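Glucose import ATP-binding protein GlcV (Sulfolobus solfataricus, PDB 1OXX) binds and hydrolyses ATP to power glucose uptake, as the energy-coupling ATPase subunit of the GlcSTUV ABC transporter. Local coordinates at residues Leu97-Asn102 / Gln147-Ala152; Ala104-Asn109 / Leu151-Val156; Lys119-Val124 / His132-Phe137. The protein carries 1 engineered substitution. All coordinates share one frame; numbering follows the deposited sequence.

Contact 1 of 3, residues Leu97-Asn102 / Gln147-Ala152; sequences LTAFEN and QRVALA
The carbonyl oxygen of T98 is gripped twice by N102, the residue whose CB also touches V149 of the facing helix. N102 N reaches T98 O at 2.8 Å in the first helical turn, and N102 ND2 gives T98 O a second hydrogen bond of 3.1 Å, approaching from above the carbonyl plane (61° out of it). Both bonds belong to the start of helix 99-104 in the helical part of the ABC-ATPase domain, and a capping box closes that start. T98 is the N-cap: its OG1 accepts from E101 N at 3.1 Å. In return T98 N donates to E101 OE1 at 2.9 Å, almost straight at 167° and along the carboxylate lone pair that faces away from the other oxygen. The amide of N102 is held at its other end too, because OD1 accepts from the backbone N of Y94, so the side chain pins the preceding loop as well as the helix start.

Toward helix 143-155, the helix that carries the end of the ABC signature sequence, the same turn presents only hydrocarbon to the contact: A99 CB and N102 CB. V149 is the residue from that side that enters the contact, and I130 and I103 help to enclose it. Its first torsion (chi1 173°) sets CG1 anti to the backbone N and turns CG2 to the side of that nitrogen, so the two methyls part toward different partners. V149 CG1 leans on N102 CB at 4.2 Å, while V149 CG2 rests against A99 CB at 4.0 Å.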
ATOM      1  N   LEU A  97      26.604 -16.515   1.508  1.00  6.13           N
ATOM      2  CA  LEU A  97      27.252 -15.656   2.496  1.00  5.41           C
ATOM      3  C   LEU A  97      26.479 -15.879   3.796  1.00  4.35           C
ATOM      4  O   LEU A  97      25.254 -16.038   3.777  1.00  4.57           O
ATOM      5  CB  LEU A  97      27.204 -14.174   2.090  1.00  6.00           C
ATOM      6  CG  LEU A  97      28.120 -13.674   0.959  1.00  9.47           C
ATOM      7  CD1 LEU A  97      28.031 -12.155   0.870  1.00  9.30           C
ATOM      8  CD2 LEU A  97      29.561 -14.146   1.124  1.00 19.61           C
ATOM      9  N   THR A  98      27.172 -15.903   4.928  1.00  4.06           N
ATOM     10  CA  THR A  98      26.467 -16.039   6.180  1.00  3.85           C
ATOM     11  C   THR A  98      25.681 -14.761   6.444  1.00  2.95           C
ATOM     12  O   THR A  98      25.836 -13.755   5.741  1.00  4.31           O
ATOM     13  CB  THR A  98      27.427 -16.232   7.346  1.00  3.52           C
ATOM     14  OG1 THR A  98      28.313 -15.096   7.415  1.00  5.23           O
ATOM     15  CG2 THR A  98      28.317 -17.443   7.153  1.00  5.45           C
ATOM     16  N   ALA A  99      24.856 -14.765   7.477  1.00  2.14           N
ATOM     17  CA  ALA A  99      24.134 -13.559   7.845  1.00  3.37           C
ATOM     18  C   ALA A  99      25.133 -12.420   8.104  1.00  3.06           C
ATOM     19  O   ALA A  99      24.930 -11.298   7.652  1.00  4.43           O
ATOM     20  CB  ALA A  99      23.244 -13.826   9.053  1.00  4.06           C
ATOM     21  N   PHE A 100      26.212 -12.690   8.835  1.00  3.18           N
ATOM     22  CA  PHE A 100      27.222 -11.674   9.096  1.00  5.01           C
ATOM     23  C   PHE A 100      27.754 -11.118   7.785  1.00  4.52           C
ATOM     24  O   PHE A 100      27.863  -9.931   7.614  1.00  4.16           O
ATOM     25  CB  PHE A 100      28.412 -12.257   9.885  1.00  5.35           C
ATOM     26  CG  PHE A 100      29.505 -11.256  10.174  1.00  4.99           C
ATOM     27  CD1 PHE A 100      29.488 -10.517  11.322  1.00  5.92           C
ATOM     28  CD2 PHE A 100      30.499 -11.008   9.255  1.00  4.85           C
ATOM     29  CE1 PHE A 100      30.476  -9.587  11.582  1.00  9.89           C
ATOM     30  CE2 PHE A 100      31.482 -10.083   9.513  1.00  4.91           C
ATOM     31  CZ  PHE A 100      31.464  -9.369  10.676  1.00  7.69           C
ATOM     32  N   GLU A 101      28.140 -12.003   6.877  1.00  4.25           N
ATOM     33  CA  GLU A 101      28.715 -11.601   5.618  1.00  5.94           C
ATOM     34  C   GLU A 101      27.728 -10.798   4.784  1.00  3.01           C
ATOM     35  O   GLU A 101      28.098  -9.841   4.083  1.00  6.96           O
ATOM     36  CB  GLU A 101      29.174 -12.853   4.859  1.00  5.39           C
ATOM     37  CG  GLU A 101      30.395 -13.529   5.462  1.00  7.49           C
ATOM     38  CD  GLU A 101      30.828 -14.780   4.715  1.00 10.18           C
ATOM     39  OE1 GLU A 101      29.998 -15.676   4.462  1.00  6.72           O
ATOM     40  OE2 GLU A 101      32.041 -14.871   4.385  1.00 19.19           O
ATOM     41  N   ASN A 102      26.449 -11.166   4.856  1.00  3.55           N
ATOM     42  CA  ASN A 102      25.422 -10.431   4.134  1.00  5.35           C
ATOM     43  C   ASN A 102      25.289  -9.009   4.673  1.00  4.14           C
ATOM     44  O   ASN A 102      25.143  -8.060   3.908  1.00  5.88           O
ATOM     45  CB  ASN A 102      24.074 -11.144   4.240  1.00  3.73           C
ATOM     46  CG  ASN A 102      23.812 -12.053   3.073  1.00  7.73           C
ATOM     47  OD1 ASN A 102      23.440 -11.591   1.982  1.00 12.15           O
ATOM     48  ND2 ASN A 102      24.005 -13.357   3.274  1.00  4.38           N
ATOM     49  N   GLN A 147      14.107 -11.755   7.180  1.00  6.77           N
ATOM     50  CA  GLN A 147      13.611 -10.388   7.111  1.00  8.16           C
ATOM     51  C   GLN A 147      14.494  -9.445   7.904  1.00  5.46           C
ATOM     52  O   GLN A 147      14.855  -8.349   7.450  1.00  7.33           O
ATOM     53  CB  GLN A 147      12.185 -10.332   7.647  1.00 10.20           C
ATOM     54  CG  GLN A 147      11.497  -9.025   7.360  1.00 12.84           C
ATOM     55  CD  GLN A 147      10.840  -9.011   5.996  1.00 16.58           C
ATOM     56  OE1 GLN A 147      10.653 -10.070   5.372  1.00 19.60           O
ATOM     57  NE2 GLN A 147      10.466  -7.826   5.534  1.00 26.15           N
ATOM     58  N   ARG A 148      14.844  -9.860   9.109  1.00  7.13           N
ATOM     59  CA  ARG A 148      15.681  -9.048   9.956  1.00  7.08           C
ATOM     60  C   ARG A 148      17.106  -8.897   9.408  1.00  5.85           C
ATOM     61  O   ARG A 148      17.691  -7.816   9.534  1.00  6.64           O
ATOM     62  CB  ARG A 148      15.648  -9.562  11.390  1.00  5.67           C
ATOM     63  CG  ARG A 148      14.298  -9.358  12.037  1.00  7.77           C
ATOM     64  CD  ARG A 148      14.146 -10.053  13.351  1.00 16.16           C
ATOM     65  NE  ARG A 148      12.830  -9.765  13.908  1.00 12.93           N
ATOM     66  CZ  ARG A 148      12.628  -8.995  14.956  1.00 12.93           C
ATOM     67  NH1 ARG A 148      13.650  -8.441  15.588  1.00 20.76           N
ATOM     68  NH2 ARG A 148      11.388  -8.777  15.377  1.00 18.39           N
ATOM     69  N   VAL A 149      17.665  -9.937   8.790  1.00  6.24           N
ATOM     70  CA  VAL A 149      18.981  -9.796   8.181  1.00  6.33           C
ATOM     71  C   VAL A 149      18.919  -8.815   7.014  1.00  7.18           C
ATOM     72  O   VAL A 149      19.806  -7.992   6.846  1.00  6.53           O
ATOM     73  CB  VAL A 149      19.511 -11.151   7.711  1.00  7.36           C
ATOM     74  CG1 VAL A 149      20.791 -10.990   6.922  1.00  8.59           C
ATOM     75  CG2 VAL A 149      19.715 -12.029   8.913  1.00 10.56           C
ATOM     76  N   ALA A 150      17.855  -8.883   6.220  1.00  5.00           N
ATOM     77  CA  ALA A 150      17.685  -7.965   5.099  1.00  7.82           C
ATOM     78  C   ALA A 150      17.555  -6.520   5.596  1.00  5.13           C
ATOM     79  O   ALA A 150      18.111  -5.588   4.993  1.00  5.40           O
ATOM     80  CB  ALA A 150      16.467  -8.354   4.263  1.00  7.70           C
ATOM     81  N   LEU A 151      16.823  -6.322   6.690  1.00  6.14           N
ATOM     82  CA  LEU A 151      16.706  -4.993   7.260  1.00  5.07           C
ATOM     83  C   LEU A 151      18.054  -4.528   7.827  1.00  5.55           C
ATOM     84  O   LEU A 151      18.436  -3.388   7.635  1.00  4.77           O
ATOM     85  CB  LEU A 151      15.642  -4.988   8.338  1.00  7.47           C
ATOM     86  CG  LEU A 151      15.216  -3.658   8.923  1.00 11.14           C
ATOM     87  CD1 LEU A 151      14.779  -2.689   7.848  1.00  9.69           C
ATOM     88  CD2 LEU A 151      14.111  -3.913   9.934  1.00 12.74           C
ATOM     89  N   ALA A 152      18.813  -5.403   8.470  1.00  4.92           N
ATOM     90  CA  ALA A 152      20.121  -5.042   8.994  1.00  3.65           C
ATOM     91  C   ALA A 152      21.040  -4.616   7.863  1.00  4.09           C
ATOM     92  O   ALA A 152      21.808  -3.654   7.998  1.00  5.65           O
ATOM     93  CB  ALA A 152      20.706  -6.241   9.731  1.00  3.68           C
TER

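Contact 2 of 3, residues Ala104-Asn109 / Leu151-Val156; sequences AFPLTN and LARALV
V156 turns about its first torsion (chi1 80°) so that CG1 sits between the backbone N and the carbonyl carbon while CG2 lies anti to that nitrogen; L107 answers with CG anti to its own carbonyl carbon (chi1 -58°). The two methyls of V156 are thereby shared between P106 and L107. V156 CG1 meets P106 CB at 3.8 Å, the two side chains crossing at about a right angle. The other methyl, V156 CG2, touches L107 CD1 at 3.8 Å, and L107 CD2 reaches back to V156 CG1 at 4.0 Å, so both leucine methyls bear on the valine. An alanine in place of L107 would remove both, which would probably leave V156 CG2 without its apolar neighbour across the contact and open a gap between the 3-10 turn and V156.

P106 CG touches V156 CG1 as well and also packs on R153 CG at 3.8 Å. The arginine chain runs out extended and then bends, carrying the guanidinium toward the loop: NH1 and NH2 donate to the carbonyl oxygens of A92 and W91, and W91 adds a cation-pi contact. The turn itself is fastened by F105 O, which takes T108 OG1 at 2.7 Å and T108 N at 3.2 Å.

A short 3-10 turn is thus lodged against the C-terminal part of helix 143-155 and V156 within the helical subdomain. The R153 side chain lies about 10 Å from that of Q89, a probable ATP-binding residue, and its bonds hold the segment that follows this glutamine, the Q-loop that in ABC ATPases links the helical subdomain to the nucleotide-binding core.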
ATOM      1  N   ALA A 104      27.588  -7.333   6.391  1.00  5.25           N
ATOM      2  CA  ALA A 104      28.848  -6.619   6.224  1.00  5.02           C
ATOM      3  C   ALA A 104      29.089  -6.161   4.797  1.00  6.11           C
ATOM      4  O   ALA A 104      29.869  -5.233   4.552  1.00  8.69           O
ATOM      5  CB  ALA A 104      29.980  -7.494   6.643  1.00  7.07           C
ATOM      6  N   PHE A 105      28.455  -6.819   3.842  1.00  7.54           N
ATOM      7  CA  PHE A 105      28.722  -6.556   2.436  1.00  8.80           C
ATOM      8  C   PHE A 105      28.722  -5.072   2.044  1.00  6.14           C
ATOM      9  O   PHE A 105      29.641  -4.629   1.363  1.00  9.71           O
ATOM     10  CB  PHE A 105      27.744  -7.346   1.559  1.00 11.43           C
ATOM     11  CG  PHE A 105      28.126  -7.361   0.107  1.00 19.16           C
ATOM     12  CD1 PHE A 105      29.187  -8.132  -0.331  1.00 21.38           C
ATOM     13  CD2 PHE A 105      27.443  -6.590  -0.802  1.00 21.61           C
ATOM     14  CE1 PHE A 105      29.548  -8.142  -1.667  1.00 31.86           C
ATOM     15  CE2 PHE A 105      27.798  -6.596  -2.139  1.00 23.96           C
ATOM     16  CZ  PHE A 105      28.852  -7.376  -2.567  1.00 26.81           C
ATOM     17  N   PRO A 106      27.721  -4.300   2.453  1.00  6.07           N
ATOM     18  CA  PRO A 106      27.690  -2.886   2.058  1.00  8.16           C
ATOM     19  C   PRO A 106      28.854  -2.077   2.608  1.00  7.43           C
ATOM     20  O   PRO A 106      29.094  -0.972   2.125  1.00 10.61           O
ATOM     21  CB  PRO A 106      26.369  -2.387   2.648  1.00 10.30           C
ATOM     22  CG  PRO A 106      25.523  -3.632   2.794  1.00  9.11           C
ATOM     23  CD  PRO A 106      26.524  -4.686   3.217  1.00  6.82           C
ATOM     24  N   LEU A 107      29.564  -2.604   3.597  1.00  8.43           N
ATOM     25  CA  LEU A 107      30.661  -1.871   4.227  1.00  6.50           C
ATOM     26  C   LEU A 107      32.018  -2.121   3.580  1.00 13.37           C
ATOM     27  O   LEU A 107      33.012  -1.527   3.990  1.00 12.60           O
ATOM     28  CB  LEU A 107      30.764  -2.255   5.694  1.00  8.28           C
ATOM     29  CG  LEU A 107      29.523  -2.030   6.569  1.00  6.19           C
ATOM     30  CD1 LEU A 107      29.797  -2.390   8.016  1.00  8.19           C
ATOM     31  CD2 LEU A 107      29.086  -0.594   6.460  1.00  7.35           C
ATOM     32  N   THR A 108      32.042  -2.983   2.576  1.00 11.03           N
ATOM     33  CA  THR A 108      33.283  -3.427   1.939  1.00 17.14           C
ATOM     34  C   THR A 108      34.222  -2.296   1.548  1.00 18.20           C
ATOM     35  O   THR A 108      35.430  -2.371   1.794  1.00 17.11           O
ATOM     36  CB  THR A 108      32.948  -4.253   0.699  1.00 19.43           C
ATOM     37  OG1 THR A 108      32.195  -5.407   1.079  1.00 19.91           O
ATOM     38  CG2 THR A 108      34.214  -4.823   0.072  1.00 22.33           C
ATOM     39  N   ASN A 109      33.671  -1.257   0.939  1.00 14.61           N
ATOM     40  CA  ASN A 109      34.491  -0.145   0.472  1.00 23.65           C
ATOM     41  C   ASN A 109      34.180   1.178   1.172  1.00 18.60           C
ATOM     42  O   ASN A 109      34.243   2.253   0.566  1.00 17.46           O
ATOM     43  CB  ASN A 109      34.343  -0.002  -1.036  1.00 23.21           C
ATOM     44  CG  ASN A 109      34.744  -1.267  -1.784  1.00 29.53           C
ATOM     45  OD1 ASN A 109      35.882  -1.748  -1.671  1.00 26.16           O
ATOM     46  ND2 ASN A 109      33.811  -1.812  -2.555  1.00 25.01           N
ATOM     47  N   LEU A 151      16.823  -6.322   6.690  1.00  6.14           N
ATOM     48  CA  LEU A 151      16.706  -4.993   7.260  1.00  5.07           C
ATOM     49  C   LEU A 151      18.054  -4.528   7.827  1.00  5.55           C
ATOM     50  O   LEU A 151      18.436  -3.388   7.635  1.00  4.77           O
ATOM     51  CB  LEU A 151      15.642  -4.988   8.338  1.00  7.47           C
ATOM     52  CG  LEU A 151      15.216  -3.658   8.923  1.00 11.14           C
ATOM     53  CD1 LEU A 151      14.779  -2.689   7.848  1.00  9.69           C
ATOM     54  CD2 LEU A 151      14.111  -3.913   9.934  1.00 12.74           C
ATOM     55  N   ALA A 152      18.813  -5.403   8.470  1.00  4.92           N
ATOM     56  CA  ALA A 152      20.121  -5.042   8.994  1.00  3.65           C
ATOM     57  C   ALA A 152      21.040  -4.616   7.863  1.00  4.09           C
ATOM     58  O   ALA A 152      21.808  -3.654   7.998  1.00  5.65           O
ATOM     59  CB  ALA A 152      20.706  -6.241   9.731  1.00  3.68           C
ATOM     60  N   ARG A 153      21.021  -5.366   6.771  1.00  4.65           N
ATOM     61  CA  ARG A 153      21.815  -4.999   5.593  1.00  7.43           C
ATOM     62  C   ARG A 153      21.468  -3.584   5.112  1.00  6.40           C
ATOM     63  O   ARG A 153      22.348  -2.794   4.764  1.00  7.68           O
ATOM     64  CB  ARG A 153      21.594  -6.018   4.477  1.00  6.61           C
ATOM     65  CG  ARG A 153      22.387  -5.732   3.254  1.00  8.77           C
ATOM     66  CD  ARG A 153      22.194  -6.742   2.151  1.00 13.04           C
ATOM     67  NE  ARG A 153      20.808  -6.861   1.752  1.00 10.71           N
ATOM     68  CZ  ARG A 153      20.359  -7.761   0.895  1.00 10.15           C
ATOM     69  NH1 ARG A 153      21.195  -8.651   0.371  1.00  8.31           N
ATOM     70  NH2 ARG A 153      19.071  -7.806   0.598  1.00  9.92           N
ATOM     71  N   ALA A 154      20.179  -3.267   5.086  1.00  3.39           N
ATOM     72  CA  ALA A 154      19.717  -1.939   4.669  1.00  4.64           C
ATOM     73  C   ALA A 154      20.128  -0.820   5.607  1.00  8.12           C
ATOM     74  O   ALA A 154      20.246   0.325   5.166  1.00  8.47           O
ATOM     75  CB  ALA A 154      18.232  -1.942   4.540  1.00  7.65           C
ATOM     76  N   LEU A 155      20.342  -1.132   6.885  1.00  4.78           N
ATOM     77  CA  LEU A 155      20.598  -0.129   7.927  1.00  4.55           C
ATOM     78  C   LEU A 155      22.060   0.020   8.322  1.00  4.27           C
ATOM     79  O   LEU A 155      22.437   0.911   9.080  1.00  6.21           O
ATOM     80  CB  LEU A 155      19.804  -0.504   9.174  1.00  6.65           C
ATOM     81  CG  LEU A 155      18.294  -0.510   8.995  1.00  6.80           C
ATOM     82  CD1 LEU A 155      17.646  -1.015  10.271  1.00 10.86           C
ATOM     83  CD2 LEU A 155      17.791   0.859   8.649  1.00  9.81           C
ATOM     84  N   VAL A 156      22.887  -0.864   7.797  1.00  5.68           N
ATOM     85  CA  VAL A 156      24.269  -0.951   8.268  1.00  4.39           C
ATOM     86  C   VAL A 156      25.129   0.294   8.030  1.00  6.02           C
ATOM     87  O   VAL A 156      26.058   0.549   8.785  1.00  7.61           O
ATOM     88  CB  VAL A 156      24.959  -2.241   7.730  1.00  5.83           C
ATOM     89  CG1 VAL A 156      25.413  -2.082   6.313  1.00  5.00           C
ATOM     90  CG2 VAL A 156      26.096  -2.609   8.634  1.00  7.81           C
TER

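Contact 3 of 3, residues Lys119-Val124 / His132-Phe137; sequences KRVEEV and HVLNHF
Behind the meeting of V121 and E122 with L134, each segment holds a flat group of its own. On the helix, the guanidinium of R120 has V124 CG2 over the centre of one face, 3.4 Å above the plane, and the carboxylate carbon of E123 at its edge. The salt bridge there, R120 NH1 to E123 OE1 at 3.0 Å, lies in the guanidinium plane but meets the carboxylate from above, 60° out of its plane. R120 NE and NH2 turn the other way, NE to the backbone oxygen of V156 and NH2, weakly, to that of L155, which ties helix 114-127 to the end of helix 143-155. In the loop, V133 CB sits over the centre of one face of the H136 ring, 4.1 Å above its plane. These two residues also bound a type I beta turn, closed by H136 N to V133 O at 3.0 Å.

L134, the second residue of this turn, is the one that reaches the helix. Its CD1 continues the chain away from CA (chi2 167°) and comes to 4.2 Å from E122 CG, while L134 CD2 lies at the same 4.2 Å from V121 CG1. I103 of helix 99-104 touches both V121 and L134, so three parts of the helical subdomain share this apolar cluster.

E122 divides its labour: methylene to the leucine, OE1 in a salt bridge with R118 and OE2 in a hydrogen bond from H131 NE2. With two such partners its carboxylate probably stays ionised, while only the methylene part of E122 faces L134 and the contact itself is apolar.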
ATOM      1  N   LYS A 119      32.252  -4.547  14.601  1.00  7.10           N
ATOM      2  CA  LYS A 119      31.521  -3.852  15.641  1.00  8.74           C
ATOM      3  C   LYS A 119      30.195  -3.313  15.115  1.00  7.50           C
ATOM      4  O   LYS A 119      29.152  -3.417  15.771  1.00  8.99           O
ATOM      5  CB  LYS A 119      32.401  -2.759  16.260  1.00 10.63           C
ATOM      6  CG  LYS A 119      33.528  -3.341  17.102  1.00 19.74           C
ATOM      7  CD  LYS A 119      34.422  -2.271  17.711  1.00 27.44           C
ATOM      8  CE  LYS A 119      35.628  -2.889  18.419  1.00 23.44           C
ATOM      9  NZ  LYS A 119      36.498  -1.833  19.003  1.00 27.84           N
ATOM     10  N   ARG A 120      30.208  -2.786  13.901  1.00  5.27           N
ATOM     11  CA  ARG A 120      28.991  -2.220  13.336  1.00  4.61           C
ATOM     12  C   ARG A 120      27.959  -3.298  13.024  1.00  5.41           C
ATOM     13  O   ARG A 120      26.771  -3.169  13.342  1.00  7.01           O
ATOM     14  CB  ARG A 120      29.296  -1.412  12.076  1.00  7.54           C
ATOM     15  CG  ARG A 120      28.070  -0.817  11.415  1.00  8.21           C
ATOM     16  CD  ARG A 120      27.274   0.100  12.325  1.00  8.14           C
ATOM     17  NE  ARG A 120      26.101   0.619  11.643  1.00  8.53           N
ATOM     18  CZ  ARG A 120      25.034   1.141  12.242  1.00 11.26           C
ATOM     19  NH1 ARG A 120      24.980   1.237  13.564  1.00 13.50           N
ATOM     20  NH2 ARG A 120      24.013   1.569  11.504  1.00 12.71           N
ATOM     21  N   VAL A 121      28.408  -4.369  12.386  1.00  6.14           N
ATOM     22  CA  VAL A 121      27.511  -5.460  12.074  1.00  5.01           C
ATOM     23  C   VAL A 121      26.918  -6.050  13.355  1.00  6.37           C
ATOM     24  O   VAL A 121      25.718  -6.293  13.435  1.00  6.28           O
ATOM     25  CB  VAL A 121      28.243  -6.557  11.288  1.00  4.76           C
ATOM     26  CG1 VAL A 121      27.364  -7.821  11.155  1.00  5.55           C
ATOM     27  CG2 VAL A 121      28.659  -6.008   9.922  1.00  6.45           C
ATOM     28  N   GLU A 122      27.755  -6.279  14.361  1.00  6.49           N
ATOM     29  CA  GLU A 122      27.256  -6.842  15.619  1.00  6.08           C
ATOM     30  C   GLU A 122      26.266  -5.924  16.314  1.00  8.28           C
ATOM     31  O   GLU A 122      25.291  -6.401  16.899  1.00  8.21           O
ATOM     32  CB  GLU A 122      28.391  -7.235  16.549  1.00  7.05           C
ATOM     33  CG  GLU A 122      29.092  -8.492  16.072  1.00  9.59           C
ATOM     34  CD  GLU A 122      30.012  -9.089  17.113  1.00 15.63           C
ATOM     35  OE1 GLU A 122      31.101  -9.548  16.731  1.00 17.74           O
ATOM     36  OE2 GLU A 122      29.621  -9.120  18.314  1.00 17.21           O
ATOM     37  N   GLU A 123      26.519  -4.617  16.247  1.00  5.47           N
ATOM     38  CA  GLU A 123      25.658  -3.636  16.896  1.00  6.89           C
ATOM     39  C   GLU A 123      24.265  -3.671  16.266  1.00  6.18           C
ATOM     40  O   GLU A 123      23.228  -3.734  16.964  1.00  7.96           O
ATOM     41  CB  GLU A 123      26.301  -2.248  16.770  1.00 10.55           C
ATOM     42  CG  GLU A 123      25.444  -1.054  17.121  1.00 20.88           C
ATOM     43  CD  GLU A 123      26.193   0.253  16.901  1.00 25.29           C
ATOM     44  OE1 GLU A 123      26.748   0.457  15.793  1.00 19.83           O
ATOM     45  OE2 GLU A 123      26.245   1.073  17.839  1.00 43.06           O
ATOM     46  N   VAL A 124      24.220  -3.642  14.944  1.00  6.00           N
ATOM     47  CA  VAL A 124      22.953  -3.663  14.251  1.00  6.69           C
ATOM     48  C   VAL A 124      22.255  -5.009  14.466  1.00  7.53           C
ATOM     49  O   VAL A 124      21.055  -5.080  14.652  1.00  7.49           O
ATOM     50  CB  VAL A 124      23.156  -3.370  12.754  1.00  8.65           C
ATOM     51  CG1 VAL A 124      21.865  -3.457  12.010  1.00 10.31           C
ATOM     52  CG2 VAL A 124      23.797  -1.997  12.593  1.00 12.69           C
ATOM     53  N   HIS A 132      22.558 -13.746  17.424  1.00  4.62           N
ATOM     54  CA  HIS A 132      22.808 -15.147  17.733  1.00  5.30           C
ATOM     55  C   HIS A 132      22.755 -16.084  16.535  1.00  9.20           C
ATOM     56  O   HIS A 132      23.060 -17.271  16.663  1.00  9.74           O
ATOM     57  CB  HIS A 132      21.836 -15.646  18.801  1.00  6.79           C
ATOM     58  CG  HIS A 132      20.392 -15.479  18.438  1.00  4.94           C
ATOM     59  ND1 HIS A 132      19.796 -14.244  18.301  1.00  4.58           N
ATOM     60  CD2 HIS A 132      19.413 -16.391  18.210  1.00  4.98           C
ATOM     61  CE1 HIS A 132      18.517 -14.402  17.998  1.00  9.91           C
ATOM     62  NE2 HIS A 132      18.263 -15.699  17.931  1.00  6.94           N
ATOM     63  N   VAL A 133      22.374 -15.566  15.367  1.00  6.01           N
ATOM     64  CA  VAL A 133      22.368 -16.398  14.163  1.00  6.59           C
ATOM     65  C   VAL A 133      23.291 -15.837  13.060  1.00  2.95           C
ATOM     66  O   VAL A 133      23.143 -16.158  11.883  1.00  5.24           O
ATOM     67  CB  VAL A 133      20.938 -16.600  13.625  1.00  4.85           C
ATOM     68  CG1 VAL A 133      20.099 -17.421  14.619  1.00  7.47           C
ATOM     69  CG2 VAL A 133      20.247 -15.292  13.363  1.00  6.24           C
ATOM     70  N   LEU A 134      24.235 -14.985  13.432  1.00  4.12           N
ATOM     71  CA  LEU A 134      25.138 -14.389  12.446  1.00  3.17           C
ATOM     72  C   LEU A 134      25.940 -15.395  11.644  1.00  4.64           C
ATOM     73  O   LEU A 134      26.316 -15.091  10.512  1.00  5.22           O
ATOM     74  CB  LEU A 134      26.075 -13.367  13.106  1.00  5.37           C
ATOM     75  CG  LEU A 134      25.440 -12.030  13.478  1.00  7.28           C
ATOM     76  CD1 LEU A 134      26.322 -11.192  14.401  1.00  7.02           C
ATOM     77  CD2 LEU A 134      25.090 -11.240  12.230  1.00  9.17           C
ATOM     78  N   ASN A 135      26.233 -16.572  12.200  1.00  4.34           N
ATOM     79  CA  ASN A 135      26.996 -17.563  11.459  1.00  5.40           C
ATOM     80  C   ASN A 135      26.175 -18.434  10.524  1.00  6.22           C
ATOM     81  O   ASN A 135      26.729 -19.205   9.752  1.00  6.58           O
ATOM     82  CB  ASN A 135      27.779 -18.444  12.429  1.00  9.33           C
ATOM     83  CG  ASN A 135      28.981 -17.740  12.993  1.00 18.64           C
ATOM     84  OD1 ASN A 135      29.653 -18.254  13.887  1.00 57.11           O
ATOM     85  ND2 ASN A 135      29.275 -16.560  12.464  1.00 26.10           N
ATOM     86  N   HIS A 136      24.857 -18.294  10.553  1.00  2.69           N
ATOM     87  CA  HIS A 136      23.994 -19.101   9.699  1.00  4.13           C
ATOM     88  C   HIS A 136      23.937 -18.589   8.261  1.00  4.76           C
ATOM     89  O   HIS A 136      23.983 -17.383   8.016  1.00  4.42           O
ATOM     90  CB  HIS A 136      22.556 -19.087  10.212  1.00  5.50           C
ATOM     91  CG  HIS A 136      22.344 -19.814  11.502  1.00  9.25           C
ATOM     92  ND1 HIS A 136      21.157 -20.440  11.818  1.00 16.18           N
ATOM     93  CD2 HIS A 136      23.155 -19.984  12.573  1.00 11.53           C
ATOM     94  CE1 HIS A 136      21.259 -20.991  13.017  1.00 10.15           C
ATOM     95  NE2 HIS A 136      22.459 -20.724  13.497  1.00 17.42           N
ATOM     96  N   PHE A 137      23.811 -19.512   7.317  1.00  3.91           N
ATOM     97  CA  PHE A 137      23.496 -19.128   5.946  1.00  3.47           C
ATOM     98  C   PHE A 137      22.001 -18.822   5.923  1.00  4.02           C
ATOM     99  O   PHE A 137      21.231 -19.317   6.759  1.00  5.03           O
ATOM    100  CB  PHE A 137      23.785 -20.254   4.951  1.00  2.66           C
ATOM    101  CG  PHE A 137      25.244 -20.498   4.717  1.00  3.11           C
ATOM    102  CD1 PHE A 137      25.836 -21.667   5.120  1.00  6.51           C
ATOM    103  CD2 PHE A 137      26.036 -19.537   4.119  1.00  5.02           C
ATOM    104  CE1 PHE A 137      27.183 -21.891   4.906  1.00  8.42           C
ATOM    105  CE2 PHE A 137      27.381 -19.747   3.913  1.00  6.55           C
ATOM    106  CZ  PHE A 137      27.955 -20.931   4.298  1.00  6.48           C
TER

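How the contacts relate
All three contacts belong to the helical subdomain and are largely buried. Contacts 1 and 2 use neighbouring parts of residues 147-156, against helix 99-104 and the 3-10 turn after it; contact 3 sets helix 114-127 against the loop that leads to helix 143-155. Each joins its two segments through apolar side chains, and polar groups work around the seam: a capping box in contact 1, arginine to loop carbonyls in contact 2, salt bridges along helix 114-127 in contact 3. Backbone bonds from A99 N to H136 O and F100 N to L134 O couple contacts 1 and 3, while contact 2 alone comes near a probable ATP-binding residue, Q89.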